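Local coordinates for protein tryptophan decarboxylase 1 (Oryza sativa subsp. japonica, PDB 6KHO) that decarboxylates L-tryptophan to tryptamine and 5-hydroxy-L-tryptophan to serotonin, using pyridoxal 5'-phosphate as cofactor, and works as a homodimer, at residues Gln23-Ala27 with Asp28-Ser32; Ala178-Val181 with Thr182-Ala186; Asp286-Arg290 with Phe291-Val295. All blocks are in the same frame, centred on the assembly; numbering follows the deposited sequence.

All three contacts are local, each within one run of chain, but at different depths. Interaction 1 caps the start of helix 27-47, partly buried and carried by polar side chains next to the second subunit. Interaction 2, mostly in the first half of helix 175-194, is wholly buried and mostly apolar, and also touches the second subunit. Interaction 3, partly buried, closes helix 281-289 before strand 294-298 mainly through backbone bonds; Ala288, Ala293 and Val295 are buried, Arg290 and Ala292 exposed. Interactions 2 and 3 meet where Trp294 packs on Thr182, Ala185 and Ala186, Ala186 CB lying 3.5 Å from Trp294 CB. Interaction 1 stands apart, its nearest atoms about 31 Å from interaction 2.

Interaction 1: Gln23-Ala27 with Asp28-Ser32; sequences QPLNA and DDVRS
Asn26 and Asp29 exchange two hydrogen bonds, with their amide and carboxylate planes turned 67° against each other. Asn26 OD1 accepts from Asp29 N at 2.9 Å, the donor standing above the carbonyl plane instead of within it. In return, Asn26 ND2 donates a hydrogen bond to Asp29 OD2 at 2.9 Å; the oxygen lies in the plane of the amide, whereas the nitrogen meets the carboxylate from above its plane. The Asn26 side chain can face the helix start because its CG sits between the backbone N and the carbonyl carbon (chi1 73°). The bond from Asp29 N to OD1 marks Asn26 as the N-cap of helix 27-47, its side chain occupying a backbone N-H of the first turn, while Val30 N donates to Asn26 O at 3.0 Å and Arg31 N to Ala27 O.

The amide has a second acceptor. Its ND2 also donates to Gln23 O at 2.8 Å, in the amide plane and nearly along the C=O axis, so two acceptors set the rotation of the group. Gln23 O takes Asn26 N too, across the type I turn from Gln23 to Asn26, and Gln23 OE1 braces that turn by accepting from Leu25 N at 2.9 Å. A water bridges Pro24 O and Asp29 OD2, giving the carboxylate oxygen a second donor. The apolar contact is between the CG2 branch of Val30 and Leu25 CD2, 4.2 Å apart. The second subunit borders the turn: Gln23 NE2 bonds to its Ser491 O, and Leu25 packs on its Tyr45.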
loop_
_atom_site.group_PDB
_atom_site.type_symbol
_atom_site.label_atom_id
_atom_site.label_comp_id
_atom_site.label_asym_id
_atom_site.label_seq_id
_atom_site.Cartn_x
_atom_site.Cartn_y
_atom_site.Cartn_z
ATOM N N GLN A 23 -17.451 21.386 8.016
ATOM C CA GLN A 23 -17.752 20.478 6.907
ATOM C C GLN A 23 -16.496 20.362 6.056
ATOM O O GLN A 23 -16.217 21.242 5.222
ATOM C CB GLN A 23 -18.945 20.978 6.086
ATOM C CG GLN A 23 -19.504 20.008 4.998
ATOM C CD GLN A 23 -19.224 18.504 5.236
ATOM O OE1 GLN A 23 -18.317 17.941 4.618
ATOM N NE2 GLN A 23 -20.039 17.847 6.094
ATOM N N PRO A 24 -15.690 19.321 6.260
ATOM C CA PRO A 24 -14.406 19.234 5.557
ATOM C C PRO A 24 -14.534 19.046 4.052
ATOM O O PRO A 24 -13.554 19.298 3.344
ATOM C CB PRO A 24 -13.728 18.021 6.217
ATOM C CG PRO A 24 -14.838 17.227 6.778
ATOM C CD PRO A 24 -15.861 18.231 7.232
ATOM N N LEU A 25 -15.689 18.619 3.536
ATOM C CA LEU A 25 -15.877 18.492 2.092
ATOM C C LEU A 25 -16.859 19.534 1.550
ATOM O O LEU A 25 -17.532 19.301 0.537
ATOM C CB LEU A 25 -16.327 17.079 1.727
ATOM C CG LEU A 25 -15.294 15.954 1.898
ATOM C CD1 LEU A 25 -15.944 14.560 1.681
ATOM C CD2 LEU A 25 -14.109 16.119 0.958
ATOM N N ASN A 26 -16.937 20.696 2.199
ATOM C CA ASN A 26 -17.823 21.732 1.693
ATOM C C ASN A 26 -17.379 22.160 0.294
ATOM O O ASN A 26 -16.192 22.109 -0.055
ATOM C CB ASN A 26 -17.881 22.928 2.647
ATOM C CG ASN A 26 -16.622 23.768 2.625
ATOM O OD1 ASN A 26 -16.471 24.666 1.794
ATOM N ND2 ASN A 26 -15.715 23.503 3.570
ATOM N N ALA A 27 -18.364 22.561 -0.514
ATOM C CA ALA A 27 -18.124 22.804 -1.935
ATOM C C ALA A 27 -17.070 23.881 -2.154
ATOM O O ALA A 27 -16.205 23.739 -3.025
ATOM C CB ALA A 27 -19.430 23.201 -2.625
ATOM N N ASP A 28 -17.140 24.973 -1.387
ATOM C CA ASP A 28 -16.203 26.078 -1.573
ATOM C C ASP A 28 -14.758 25.625 -1.361
ATOM O O ASP A 28 -13.876 25.934 -2.172
ATOM C CB ASP A 28 -16.548 27.226 -0.618
ATOM C CG ASP A 28 -17.796 28.005 -1.052
ATOM O OD1 ASP A 28 -18.376 27.700 -2.120
ATOM O OD2 ASP A 28 -18.200 28.926 -0.312
ATOM N N ASP A 29 -14.498 24.910 -0.258
ATOM C CA ASP A 29 -13.134 24.481 0.054
ATOM C C ASP A 29 -12.623 23.443 -0.937
ATOM O O ASP A 29 -11.444 23.472 -1.322
ATOM C CB ASP A 29 -13.062 23.907 1.470
ATOM C CG ASP A 29 -13.116 24.977 2.549
ATOM O OD1 ASP A 29 -13.286 26.178 2.222
ATOM O OD2 ASP A 29 -12.992 24.596 3.736
ATOM N N VAL A 30 -13.475 22.487 -1.321
ATOM C CA VAL A 30 -13.049 21.474 -2.282
ATOM C C VAL A 30 -12.557 22.137 -3.560
ATOM O O VAL A 30 -11.468 21.835 -4.060
ATOM C CB VAL A 30 -14.186 20.471 -2.558
ATOM C CG1 VAL A 30 -13.842 19.599 -3.768
ATOM C CG2 VAL A 30 -14.420 19.595 -1.332
ATOM N N ARG A 31 -13.316 23.096 -4.077
ATOM C CA ARG A 31 -12.903 23.729 -5.325
ATOM C C ARG A 31 -11.652 24.587 -5.131
ATOM O O ARG A 31 -10.730 24.537 -5.945
ATOM C CB ARG A 31 -14.047 24.569 -5.896
ATOM C CG ARG A 31 -13.778 25.088 -7.309
ATOM C CD ARG A 31 -14.952 25.929 -7.826
ATOM N NE ARG A 31 -14.668 26.557 -9.118
ATOM C CZ ARG A 31 -14.032 27.718 -9.266
ATOM N NH1 ARG A 31 -13.602 28.382 -8.198
ATOM N NH2 ARG A 31 -13.824 28.217 -10.482
ATOM N N SER A 32 -11.607 25.403 -4.075
ATOM C CA SER A 32 -10.488 26.336 -4.005
ATOM C C SER A 32 -9.195 25.648 -3.560
ATOM O O SER A 32 -8.132 25.954 -4.106
ATOM C CB SER A 32 -10.828 27.529 -3.111
ATOM O OG SER A 32 -10.851 27.203 -1.750
HETATM O O HOH W 1 -11.916 21.542 3.979
#

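Interaction 2: Ala178-Val181 with Thr182-Ala186; sequences AMLV and TLVAA
Thr182 turns its hydroxyl back onto the preceding helical turn, where OG1 lies 3.0 Å from Ala178 O and 3.1 Å from Met179 O. The same hydroxyl is also hydrogen-bonded to Tyr265 OH, which ties this buried polar group to strand 262-269. It reaches the two carbonyls because OG1 stands between the backbone N and the carbonyl carbon (chi1 57°), which leaves CG2 anti to the carbonyl carbon and beside Ala178 O. Thr182 N also points at Ala178 O, but that bond is weak. The following rungs are regular i to i+4 alpha-helical bonds: Leu183 N to Met179 O at 2.9 Å, Val184 N to Leu180 O at 2.9 Å and Ala185 N to Val181 O.

The apolar part of the contact is slighter. Leu180 and Val184 lie side by side and point the same way, one turn apart, with Leu180 CD1 at 4.0 Å from Val184 CG2. That same Val184 methyl rests against Leu180 O, and Leu183 lays CD1 beside Met179 O at 3.4 Å, so branched side chains flank the carbonyls of the turn before.

Further out, Met179 extends toward the cofactor, its side chain about 5 Å from the bound pyridoxal-5'-phosphate. Helix 175-194 packs on the mixed sheet of the pyridoxal-dependent decarboxylase domain, an arrangement consistent with the aminotransferase-like, fold type I class of pyridoxal phosphate enzymes. It lies against strands 262-269 and 294-298 of that sheet, with Met179 and Leu183 also packed on helix 215-223, while Leu180 and Val184 meet Leu180 and Leu223 of the second subunit.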
loop_
_atom_site.group_PDB
_atom_site.type_symbol
_atom_site.label_atom_id
_atom_site.label_comp_id
_atom_site.label_asym_id
_atom_site.label_seq_id
_atom_site.Cartn_x
_atom_site.Cartn_y
_atom_site.Cartn_z
ATOM N N ALA A 178 4.043 -8.324 -4.034
ATOM C CA ALA A 178 3.846 -9.357 -5.040
ATOM C C ALA A 178 4.771 -10.546 -4.788
ATOM O O ALA A 178 4.366 -11.708 -4.944
ATOM C CB ALA A 178 4.074 -8.764 -6.434
ATOM N N MET A 179 6.010 -10.272 -4.382
ATOM C CA MET A 179 6.911 -11.351 -4.011
ATOM C C MET A 179 6.407 -12.069 -2.775
ATOM O O MET A 179 6.437 -13.304 -2.712
ATOM C CB MET A 179 8.315 -10.801 -3.766
ATOM C CG MET A 179 9.049 -10.456 -5.032
ATOM S SD MET A 179 10.509 -9.461 -4.684
ATOM C CE MET A 179 11.229 -9.366 -6.323
ATOM N N LEU A 180 5.941 -11.316 -1.783
ATOM C CA LEU A 180 5.553 -11.925 -0.512
ATOM C C LEU A 180 4.366 -12.870 -0.693
ATOM O O LEU A 180 4.354 -13.982 -0.151
ATOM C CB LEU A 180 5.220 -10.842 0.511
ATOM C CG LEU A 180 4.607 -11.288 1.846
ATOM C CD1 LEU A 180 5.504 -12.317 2.557
ATOM C CD2 LEU A 180 4.383 -10.103 2.755
ATOM N N VAL A 181 3.350 -12.442 -1.443
ATOM C CA VAL A 181 2.161 -13.283 -1.518
ATOM C C VAL A 181 2.442 -14.533 -2.355
ATOM O O VAL A 181 1.913 -15.610 -2.059
ATOM C CB VAL A 181 0.942 -12.484 -2.032
ATOM C CG1 VAL A 181 0.630 -11.292 -1.104
ATOM C CG2 VAL A 181 1.118 -12.010 -3.481
ATOM N N THR A 182 3.277 -14.435 -3.392
ATOM C CA THR A 182 3.592 -15.646 -4.148
ATOM C C THR A 182 4.540 -16.558 -3.376
ATOM O O THR A 182 4.451 -17.784 -3.504
ATOM C CB THR A 182 4.184 -15.320 -5.524
ATOM O OG1 THR A 182 5.361 -14.501 -5.393
ATOM C CG2 THR A 182 3.145 -14.622 -6.400
ATOM N N LEU A 183 5.457 -15.986 -2.588
ATOM C CA LEU A 183 6.278 -16.809 -1.702
ATOM C C LEU A 183 5.417 -17.555 -0.695
ATOM O O LEU A 183 5.702 -18.713 -0.364
ATOM C CB LEU A 183 7.305 -15.955 -0.960
ATOM C CG LEU A 183 8.576 -15.588 -1.707
ATOM C CD1 LEU A 183 9.186 -14.337 -1.074
ATOM C CD2 LEU A 183 9.544 -16.769 -1.639
ATOM N N VAL A 184 4.373 -16.904 -0.181
ATOM C CA VAL A 184 3.516 -17.558 0.797
ATOM C C VAL A 184 2.743 -18.696 0.141
ATOM O O VAL A 184 2.624 -19.786 0.708
ATOM C CB VAL A 184 2.582 -16.536 1.463
ATOM C CG1 VAL A 184 1.414 -17.248 2.147
ATOM C CG2 VAL A 184 3.370 -15.719 2.490
ATOM N N ALA A 185 2.248 -18.482 -1.077
ATOM C CA ALA A 185 1.552 -19.561 -1.776
ATOM C C ALA A 185 2.490 -20.739 -2.044
ATOM O O ALA A 185 2.130 -21.901 -1.815
ATOM C CB ALA A 185 0.940 -19.033 -3.073
ATOM N N ALA A 186 3.708 -20.457 -2.513
ATOM C CA ALA A 186 4.664 -21.533 -2.777
ATOM C C ALA A 186 5.044 -22.249 -1.489
ATOM O O ALA A 186 5.109 -23.485 -1.451
ATOM C CB ALA A 186 5.909 -20.983 -3.474
#

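Interaction 3: Asp286-Arg290 with Phe291-Val295; sequences DVAAR and FAAWV
Val287 meets the ring of Phe291 through its carbonyl: Val287 O lies 3.4 Å from Phe291 CD2, at the edge of the ring and near its plane. One residue on, Ala288 contributes both backbone and side chain. Its O accepts from Phe291 N at 3.0 Å and from Ala293 N at 3.1 Å, the two donors arriving from opposite faces of the carbonyl plane. Its methyl packs on the residues beyond the turn, with Ala288 CB 4.1 Å from Ala293 CB and only 3.3 Å from Val295 CG2, tighter than usual for two carbons. Ala289 O receives a weak bond from Ala292 N at 3.3 Å. Together with the Ala293 bond and the positive phi of Ala292 (58°), this makes the Schellman motif that closes helix 281-289 and turns the chain toward strand 294-298.

Arg290 places CB over one face of the Phe291 ring, 4.2 Å from the centroid and 28° off the normal, a CH-pi contact, while its extended chain leads away. Phe291 CG is anti to its own carbonyl carbon (chi1 -49°), a setting that swings the ring back beside the last helical turn. An alanine in place of Phe291 would keep the backbone bond to Ala288 O but would probably leave Arg290 CB without its ring face and open a gap beside Met253 and Gln254.

The turn joins the helix to the second strand of the beta-alpha-beta unit 262-269, 281-289, 294-298. Val287 and Phe291 pack on helix 246-258, and beyond the turn Trp294 reaches helices 175-194 and 346-353.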
loop_
_atom_site.group_PDB
_atom_site.type_symbol
_atom_site.label_atom_id
_atom_site.label_comp_id
_atom_site.label_asym_id
_atom_site.label_seq_id
_atom_site.Cartn_x
_atom_site.Cartn_y
_atom_site.Cartn_z
ATOM N N ASP A 286 12.321 -24.249 -16.805
ATOM C CA ASP A 286 12.580 -25.657 -17.081
ATOM C C ASP A 286 13.402 -26.288 -15.967
ATOM O O ASP A 286 13.113 -27.408 -15.528
ATOM C CB ASP A 286 13.287 -25.790 -18.428
ATOM C CG ASP A 286 12.396 -25.397 -19.584
ATOM O OD1 ASP A 286 11.176 -25.215 -19.357
ATOM O OD2 ASP A 286 12.910 -25.246 -20.715
ATOM N N VAL A 287 14.415 -25.571 -15.473
ATOM C CA VAL A 287 15.208 -26.082 -14.362
ATOM C C VAL A 287 14.335 -26.258 -13.126
ATOM O O VAL A 287 14.358 -27.308 -12.470
ATOM C CB VAL A 287 16.410 -25.158 -14.098
ATOM C CG1 VAL A 287 17.130 -25.598 -12.878
ATOM C CG2 VAL A 287 17.371 -25.197 -15.278
ATOM N N ALA A 288 13.512 -25.251 -12.816
ATOM C CA ALA A 288 12.711 -25.323 -11.603
ATOM C C ALA A 288 11.643 -26.401 -11.697
ATOM O O ALA A 288 11.215 -26.942 -10.671
ATOM C CB ALA A 288 12.069 -23.958 -11.321
ATOM N N ALA A 289 11.195 -26.720 -12.912
ATOM C CA ALA A 289 10.166 -27.737 -13.072
ATOM C C ALA A 289 10.660 -29.122 -12.663
ATOM O O ALA A 289 9.846 -29.970 -12.291
ATOM C CB ALA A 289 9.671 -27.753 -14.514
ATOM N N ARG A 290 11.971 -29.361 -12.700
ATOM C CA ARG A 290 12.514 -30.619 -12.200
ATOM C C ARG A 290 12.208 -30.819 -10.726
ATOM O O ARG A 290 12.206 -31.959 -10.251
ATOM C CB ARG A 290 14.032 -30.669 -12.419
ATOM C CG ARG A 290 14.478 -30.445 -13.856
ATOM C CD ARG A 290 15.798 -31.155 -14.148
ATOM N NE ARG A 290 15.991 -31.349 -15.583
ATOM C CZ ARG A 290 15.925 -32.531 -16.195
ATOM N NH1 ARG A 290 15.668 -33.630 -15.494
ATOM N NH2 ARG A 290 16.110 -32.617 -17.509
ATOM N N PHE A 291 11.956 -29.733 -9.991
ATOM C CA PHE A 291 11.692 -29.799 -8.566
ATOM C C PHE A 291 10.283 -29.359 -8.194
ATOM O O PHE A 291 9.949 -29.351 -7.003
ATOM C CB PHE A 291 12.728 -28.954 -7.817
ATOM C CG PHE A 291 14.133 -29.251 -8.242
ATOM C CD1 PHE A 291 14.856 -30.253 -7.620
ATOM C CD2 PHE A 291 14.712 -28.566 -9.294
ATOM C CE1 PHE A 291 16.152 -30.551 -8.035
ATOM C CE2 PHE A 291 15.991 -28.846 -9.713
ATOM C CZ PHE A 291 16.720 -29.842 -9.086
ATOM N N ALA A 292 9.443 -29.034 -9.179
ATOM C CA ALA A 292 8.104 -28.479 -8.960
ATOM C C ALA A 292 8.168 -27.177 -8.166
ATOM O O ALA A 292 7.283 -26.880 -7.366
ATOM C CB ALA A 292 7.174 -29.482 -8.269
ATOM N N ALA A 293 9.225 -26.399 -8.360
ATOM C CA ALA A 293 9.357 -25.164 -7.603
ATOM C C ALA A 293 8.571 -24.045 -8.285
ATOM O O ALA A 293 8.450 -24.004 -9.512
ATOM C CB ALA A 293 10.831 -24.776 -7.474
ATOM N N TRP A 294 8.033 -23.132 -7.472
ATOM C CA TRP A 294 7.372 -21.945 -8.004
ATOM C C TRP A 294 8.391 -21.043 -8.694
ATOM O O TRP A 294 9.497 -20.835 -8.185
ATOM C CB TRP A 294 6.694 -21.187 -6.863
ATOM C CG TRP A 294 5.773 -20.081 -7.246
ATOM C CD1 TRP A 294 6.109 -18.860 -7.768
ATOM C CD2 TRP A 294 4.357 -20.063 -7.059
ATOM N NE1 TRP A 294 4.973 -18.101 -7.957
ATOM C CE2 TRP A 294 3.887 -18.813 -7.520
ATOM C CE3 TRP A 294 3.434 -20.992 -6.557
ATOM C CZ2 TRP A 294 2.528 -18.471 -7.506
ATOM C CZ3 TRP A 294 2.087 -20.643 -6.530
ATOM C CH2 TRP A 294 1.652 -19.392 -6.993
ATOM N N VAL A 295 8.029 -20.518 -9.863
ATOM C CA VAL A 295 8.867 -19.554 -10.570
ATOM C C VAL A 295 8.114 -18.232 -10.684
ATOM O O VAL A 295 7.057 -18.167 -11.321
ATOM C CB VAL A 295 9.278 -20.043 -11.961
ATOM C CG1 VAL A 295 10.098 -18.963 -12.644
ATOM C CG2 VAL A 295 10.107 -21.329 -11.847
#